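Local coordinates for protein putative N-acetylneuraminate lyase (PDB 6RB7) that is a putative lyase of the dihydrodipicolinate synthetase family, built as a (beta/alpha)8 barrel and present as four chains in its assembly, at residues 39-45 / 72-77; 69-73 / 248-252. One frame throughout, in Å; residues are numbered along the deposited sequence.

Overall arrangement
Both contacts lie in one (beta/alpha)8 barrel, with centres about 9 Å apart. The chain runs from strand 41-43 through helix 57-70 into strand 74-77, the first beta-alpha-beta unit of the barrel, and contact 1 sets its two strands side by side. Contact 2 starts on the turn that ends helix 57-70 and joins it to helix 248-259, which comes much later, after strand 238-241. The segments overlap at Val72 and Lys73, and Val72 touches both partners. Val41 links the contacts as well: its CB lies 3.9 Å from Leu252 CD2. Contact 1 sits near the centre of the chain, contact 2 further out; the loop 71-73 touches strand 41-43 in one and helix 248-259 in the other.

Contact 1: 39-45 / 72-77; sequences KGVIPAF and VKGVYV
Pro43 and Val72 mark the tight part of this contact: Pro43 turns the CG-CD edge of its ring to Val72, with Pro43 CD 3.7 Å from Val72 CB. Both methyls of Val72 meet that edge, CG1 lying 3.8 Å from Pro43 CG. Beside them Ile42 lays CG2 on the peptide between Val75 and Tyr76, 3.5 Å from Val75 C; CG2 gets there by standing anti to the Ile42 backbone N. Three backbone hydrogen bonds bind the segments: Lys73 N to Val41 O, Tyr76 N to Pro43 O at 2.9 Å, and an almost straight one from Phe45 N to Tyr76 O (2.8 Å, 179° at the hydrogen). This is the neighbouring, parallel pairing of strands 41-43 and 74-77, the first two of a (beta/alpha)8 barrel, and Ile42 and Ala44 bond on their other side to Ala239 and Gly241, which brings the last strand alongside. Past the bridge of Ala44 with Tyr76, one water donates to both Phe45 O and Tyr76 O. The Phe45 ring runs beside Val75, whose CG1 meets its edge, and helix 57-70 adds Phe67 against both. Packing slackens at the opposite end, which is partly exposed. There the Lys73 chain, bent at chi2 (63°), passes the carbonyl of Lys39 with CE 3.5 Å from Lys39 O, while the Lys39 ammonium group is taken by a salt bridge to Glu36.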
loop_
_atom_site.group_PDB
_atom_site.type_symbol
_atom_site.label_atom_id
_atom_site.label_comp_id
_atom_site.label_asym_id
_atom_site.label_seq_id
_atom_site.Cartn_x
_atom_site.Cartn_y
_atom_site.Cartn_z
ATOM N N LYS A 39 13.929 -24.327 18.965
ATOM C CA LYS A 39 14.924 -24.101 17.903
ATOM C C LYS A 39 14.902 -25.307 16.983
ATOM O O LYS A 39 15.545 -26.330 17.286
ATOM C CB LYS A 39 16.319 -23.936 18.500
ATOM C CG LYS A 39 16.453 -22.702 19.346
ATOM C CD LYS A 39 17.829 -22.489 19.869
ATOM C CE LYS A 39 17.921 -21.314 20.811
ATOM N NZ LYS A 39 19.344 -21.134 21.187
ATOM N N GLY A 40 14.471 -25.061 15.790
ATOM C CA GLY A 40 14.433 -26.109 14.760
ATOM C C GLY A 40 13.223 -25.894 13.894
ATOM O O GLY A 40 12.730 -24.752 13.783
ATOM N N VAL A 41 12.794 -26.969 13.278
ATOM C CA VAL A 41 11.731 -26.938 12.247
ATOM C C VAL A 41 10.412 -27.310 12.935
ATOM O O VAL A 41 10.272 -28.404 13.481
ATOM C CB VAL A 41 12.089 -27.923 11.139
ATOM C CG1 VAL A 41 10.929 -28.151 10.188
ATOM C CG2 VAL A 41 13.364 -27.485 10.416
ATOM N N ILE A 42 9.475 -26.362 12.943
ATOM C CA ILE A 42 8.134 -26.513 13.559
ATOM C C ILE A 42 7.093 -26.294 12.471
ATOM O O ILE A 42 6.656 -25.164 12.184
ATOM C CB ILE A 42 7.959 -25.578 14.765
ATOM C CG1 ILE A 42 8.992 -25.892 15.849
ATOM C CG2 ILE A 42 6.526 -25.648 15.295
ATOM C CD1 ILE A 42 8.898 -25.014 17.079
ATOM N N PRO A 43 6.685 -27.349 11.748
ATOM C CA PRO A 43 5.623 -27.187 10.774
ATOM C C PRO A 43 4.312 -26.673 11.345
ATOM O O PRO A 43 3.919 -27.049 12.444
ATOM C CB PRO A 43 5.386 -28.619 10.269
ATOM C CG PRO A 43 6.699 -29.333 10.540
ATOM C CD PRO A 43 7.159 -28.746 11.859
ATOM N N ALA A 44 3.611 -25.837 10.586
ATOM C CA ALA A 44 2.185 -25.571 10.830
ATOM C C ALA A 44 1.404 -26.855 10.609
ATOM O O ALA A 44 1.572 -27.550 9.607
ATOM C CB ALA A 44 1.677 -24.477 9.945
ATOM N N PHE A 45 0.578 -27.180 11.571
ATOM C CA PHE A 45 -0.313 -28.343 11.544
ATOM C C PHE A 45 -1.532 -28.030 10.695
ATOM O O PHE A 45 -2.170 -26.976 10.873
ATOM C CB PHE A 45 -0.715 -28.669 12.969
ATOM C CG PHE A 45 -1.289 -30.057 13.162
ATOM C CD1 PHE A 45 -0.434 -31.122 13.374
ATOM C CD2 PHE A 45 -2.653 -30.258 13.165
ATOM C CE1 PHE A 45 -0.957 -32.387 13.553
ATOM C CE2 PHE A 45 -3.175 -31.527 13.339
ATOM C CZ PHE A 45 -2.315 -32.602 13.531
ATOM N N VAL A 72 10.465 -33.841 13.246
ATOM C CA VAL A 72 10.481 -32.365 13.377
ATOM C C VAL A 72 10.528 -31.982 14.858
ATOM O O VAL A 72 10.299 -32.843 15.737
ATOM C CB VAL A 72 9.282 -31.724 12.644
ATOM C CG1 VAL A 72 9.350 -32.011 11.144
ATOM C CG2 VAL A 72 7.959 -32.176 13.210
ATOM N N LYS A 73 10.856 -30.717 15.130
ATOM C CA LYS A 73 11.043 -30.250 16.517
ATOM C C LYS A 73 9.699 -30.179 17.211
ATOM O O LYS A 73 9.618 -30.444 18.442
ATOM C CB LYS A 73 11.755 -28.921 16.534
ATOM C CG LYS A 73 12.158 -28.414 17.898
ATOM C CD LYS A 73 13.171 -29.350 18.576
ATOM C CE LYS A 73 14.148 -28.633 19.468
ATOM N NZ LYS A 73 14.775 -29.577 20.425
ATOM N N GLY A 74 8.688 -29.731 16.494
ATOM C CA GLY A 74 7.395 -29.445 17.096
ATOM C C GLY A 74 6.352 -29.213 16.058
ATOM O O GLY A 74 6.643 -29.351 14.856
ATOM N N VAL A 75 5.176 -28.835 16.505
ATOM C CA VAL A 75 4.066 -28.468 15.607
ATOM C C VAL A 75 3.427 -27.166 16.097
ATOM O O VAL A 75 3.368 -26.895 17.351
ATOM C CB VAL A 75 3.007 -29.553 15.430
ATOM C CG1 VAL A 75 3.538 -30.699 14.599
ATOM C CG2 VAL A 75 2.455 -30.052 16.759
ATOM N N TYR A 76 2.981 -26.367 15.151
ATOM C CA TYR A 76 2.301 -25.079 15.372
ATOM C C TYR A 76 0.848 -25.320 15.003
ATOM O O TYR A 76 0.514 -25.484 13.840
ATOM C CB TYR A 76 2.975 -23.983 14.541
ATOM C CG TYR A 76 2.239 -22.671 14.559
ATOM C CD1 TYR A 76 2.272 -21.868 15.679
ATOM C CD2 TYR A 76 1.606 -22.196 13.441
ATOM C CE1 TYR A 76 1.623 -20.634 15.703
ATOM C CE2 TYR A 76 0.926 -20.978 13.454
ATOM C CZ TYR A 76 0.924 -20.218 14.592
ATOM O OH TYR A 76 0.274 -19.032 14.587
ATOM N N VAL A 77 -0.005 -25.418 16.037
ATOM C CA VAL A 77 -1.371 -25.954 15.865
ATOM C C VAL A 77 -2.410 -24.826 15.807
ATOM O O VAL A 77 -2.337 -23.885 16.619
ATOM C CB VAL A 77 -1.654 -26.921 17.014
ATOM C CG1 VAL A 77 -3.036 -27.532 16.860
ATOM C CG2 VAL A 77 -0.582 -27.977 17.132
HETATM O O HOH W 1 -1.423 -24.479 12.081
#

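Contact 2: 69-73 / 248-252; sequences KKGVK and PELYL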
loop_
_atom_site.group_PDB
_atom_site.type_symbol
_atom_site.label_atom_id
_atom_site.label_comp_id
_atom_site.label_asym_id
_atom_site.label_seq_id
_atom_site.Cartn_x
_atom_site.Cartn_y
_atom_site.Cartn_z
ATOM N N LYS A 69 7.052 -39.120 13.457
ATOM C CA LYS A 69 7.932 -40.028 12.687
ATOM C C LYS A 69 8.895 -39.261 11.774
ATOM O O LYS A 69 10.019 -39.756 11.560
ATOM C CB LYS A 69 7.103 -41.107 12.025
ATOM C CG LYS A 69 6.454 -42.026 13.073
ATOM C CD LYS A 69 7.336 -42.690 14.102
ATOM C CE LYS A 69 6.527 -43.595 15.012
ATOM N NZ LYS A 69 7.380 -44.246 16.037
ATOM N N LYS A 70 8.550 -38.052 11.323
ATOM C CA LYS A 70 9.468 -37.257 10.499
ATOM C C LYS A 70 10.535 -36.573 11.337
ATOM O O LYS A 70 11.499 -36.088 10.728
ATOM C CB LYS A 70 8.694 -36.248 9.663
ATOM C CG LYS A 70 7.793 -36.851 8.597
ATOM C CD LYS A 70 8.553 -37.577 7.521
ATOM C CE LYS A 70 7.584 -38.048 6.434
ATOM N NZ LYS A 70 8.190 -38.931 5.410
ATOM N N GLY A 71 10.412 -36.561 12.647
ATOM C CA GLY A 71 11.487 -36.046 13.515
ATOM C C GLY A 71 11.577 -34.529 13.476
ATOM O O GLY A 71 12.681 -33.992 13.743
ATOM N N VAL A 72 10.465 -33.841 13.246
ATOM C CA VAL A 72 10.481 -32.365 13.377
ATOM C C VAL A 72 10.528 -31.982 14.858
ATOM O O VAL A 72 10.299 -32.843 15.737
ATOM C CB VAL A 72 9.282 -31.724 12.644
ATOM C CG1 VAL A 72 9.350 -32.011 11.144
ATOM C CG2 VAL A 72 7.959 -32.176 13.210
ATOM N N LYS A 73 10.856 -30.717 15.130
ATOM C CA LYS A 73 11.043 -30.250 16.517
ATOM C C LYS A 73 9.699 -30.179 17.211
ATOM O O LYS A 73 9.618 -30.444 18.442
ATOM C CB LYS A 73 11.755 -28.921 16.534
ATOM C CG LYS A 73 12.158 -28.414 17.898
ATOM C CD LYS A 73 13.171 -29.350 18.576
ATOM C CE LYS A 73 14.148 -28.633 19.468
ATOM N NZ LYS A 73 14.775 -29.577 20.425
ATOM N N PRO A 248 8.803 -32.313 5.031
ATOM C CA PRO A 248 9.521 -31.921 6.237
ATOM C C PRO A 248 10.992 -32.320 6.219
ATOM O O PRO A 248 11.829 -31.537 6.739
ATOM C CB PRO A 248 8.745 -32.605 7.373
ATOM C CG PRO A 248 7.946 -33.682 6.705
ATOM C CD PRO A 248 7.683 -33.237 5.289
ATOM N N GLU A 249 11.320 -33.436 5.566
ATOM C CA GLU A 249 12.723 -33.892 5.482
ATOM C C GLU A 249 13.570 -32.845 4.775
ATOM O O GLU A 249 14.760 -32.714 5.139
ATOM C CB GLU A 249 12.882 -35.203 4.718
ATOM C CG GLU A 249 12.127 -36.356 5.311
ATOM C CD GLU A 249 10.740 -36.578 4.716
ATOM O OE1 GLU A 249 9.966 -35.570 4.469
ATOM O OE2 GLU A 249 10.435 -37.779 4.462
ATOM N N LEU A 250 13.017 -32.131 3.789
ATOM C CA LEU A 250 13.826 -31.140 3.034
ATOM C C LEU A 250 14.151 -29.963 3.952
ATOM O O LEU A 250 15.286 -29.494 3.958
ATOM C CB LEU A 250 13.091 -30.668 1.780
ATOM C CG LEU A 250 12.854 -31.731 0.715
ATOM C CD1 LEU A 250 12.145 -31.141 -0.480
ATOM C CD2 LEU A 250 14.191 -32.371 0.299
ATOM N N TYR A 251 13.171 -29.486 4.732
ATOM C CA TYR A 251 13.465 -28.363 5.658
ATOM C C TYR A 251 14.410 -28.834 6.772
ATOM O O TYR A 251 15.225 -28.014 7.221
ATOM C CB TYR A 251 12.170 -27.762 6.168
ATOM C CG TYR A 251 11.409 -26.988 5.123
ATOM C CD1 TYR A 251 11.839 -25.726 4.739
ATOM C CD2 TYR A 251 10.301 -27.531 4.467
ATOM C CE1 TYR A 251 11.159 -24.984 3.796
ATOM C CE2 TYR A 251 9.619 -26.800 3.500
ATOM C CZ TYR A 251 10.052 -25.529 3.161
ATOM O OH TYR A 251 9.335 -24.779 2.263
ATOM N N LEU A 252 14.279 -30.076 7.275
ATOM C CA LEU A 252 15.253 -30.568 8.281
ATOM C C LEU A 252 16.661 -30.574 7.698
ATOM O O LEU A 252 17.600 -30.146 8.392
ATOM C CB LEU A 252 14.815 -31.954 8.764
ATOM C CG LEU A 252 13.598 -31.939 9.694
ATOM C CD1 LEU A 252 13.008 -33.343 9.826
ATOM C CD2 LEU A 252 13.960 -31.334 11.056
#
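Lys70 and Glu249 supply the charged part of the contact, a salt bridge with Lys70 NZ 2.7 Å from Glu249 OE2. The amine meets that oxygen from above the carboxylate, 44° out of its plane, and the lysine's own methylenes follow it, CD lying 3.6 Å from OE2 of Glu249. A bend at chi2 (-65°) turns the Lys70 chain along this path. Its NZ also pairs with Glu299, so two carboxylates share one ammonium group, which would be expected to stabilise its charge.

Apolar contacts among Val72, Pro248 and Leu252 lie nearer the strands. The ring of Pro248 lies against the root of the lysine, its CG 3.7 Å from Lys70 CG, and offers CB to Val72 CG1 at 3.9 Å. Leu252, one turn on, crosses Val72 at about a right angle, bringing CD1 to 4.1 Å from that same CG1.

Leu252 CD1 also packs against a backbone atom, the carbonyl oxygen of Lys70, at 3.3 Å. That carbonyl precedes Gly71, whose positive phi (74°) closes helix 57-70 in a Schellman motif, the turn through which this (beta/alpha)8 barrel passes from its first outer helix to its second strand.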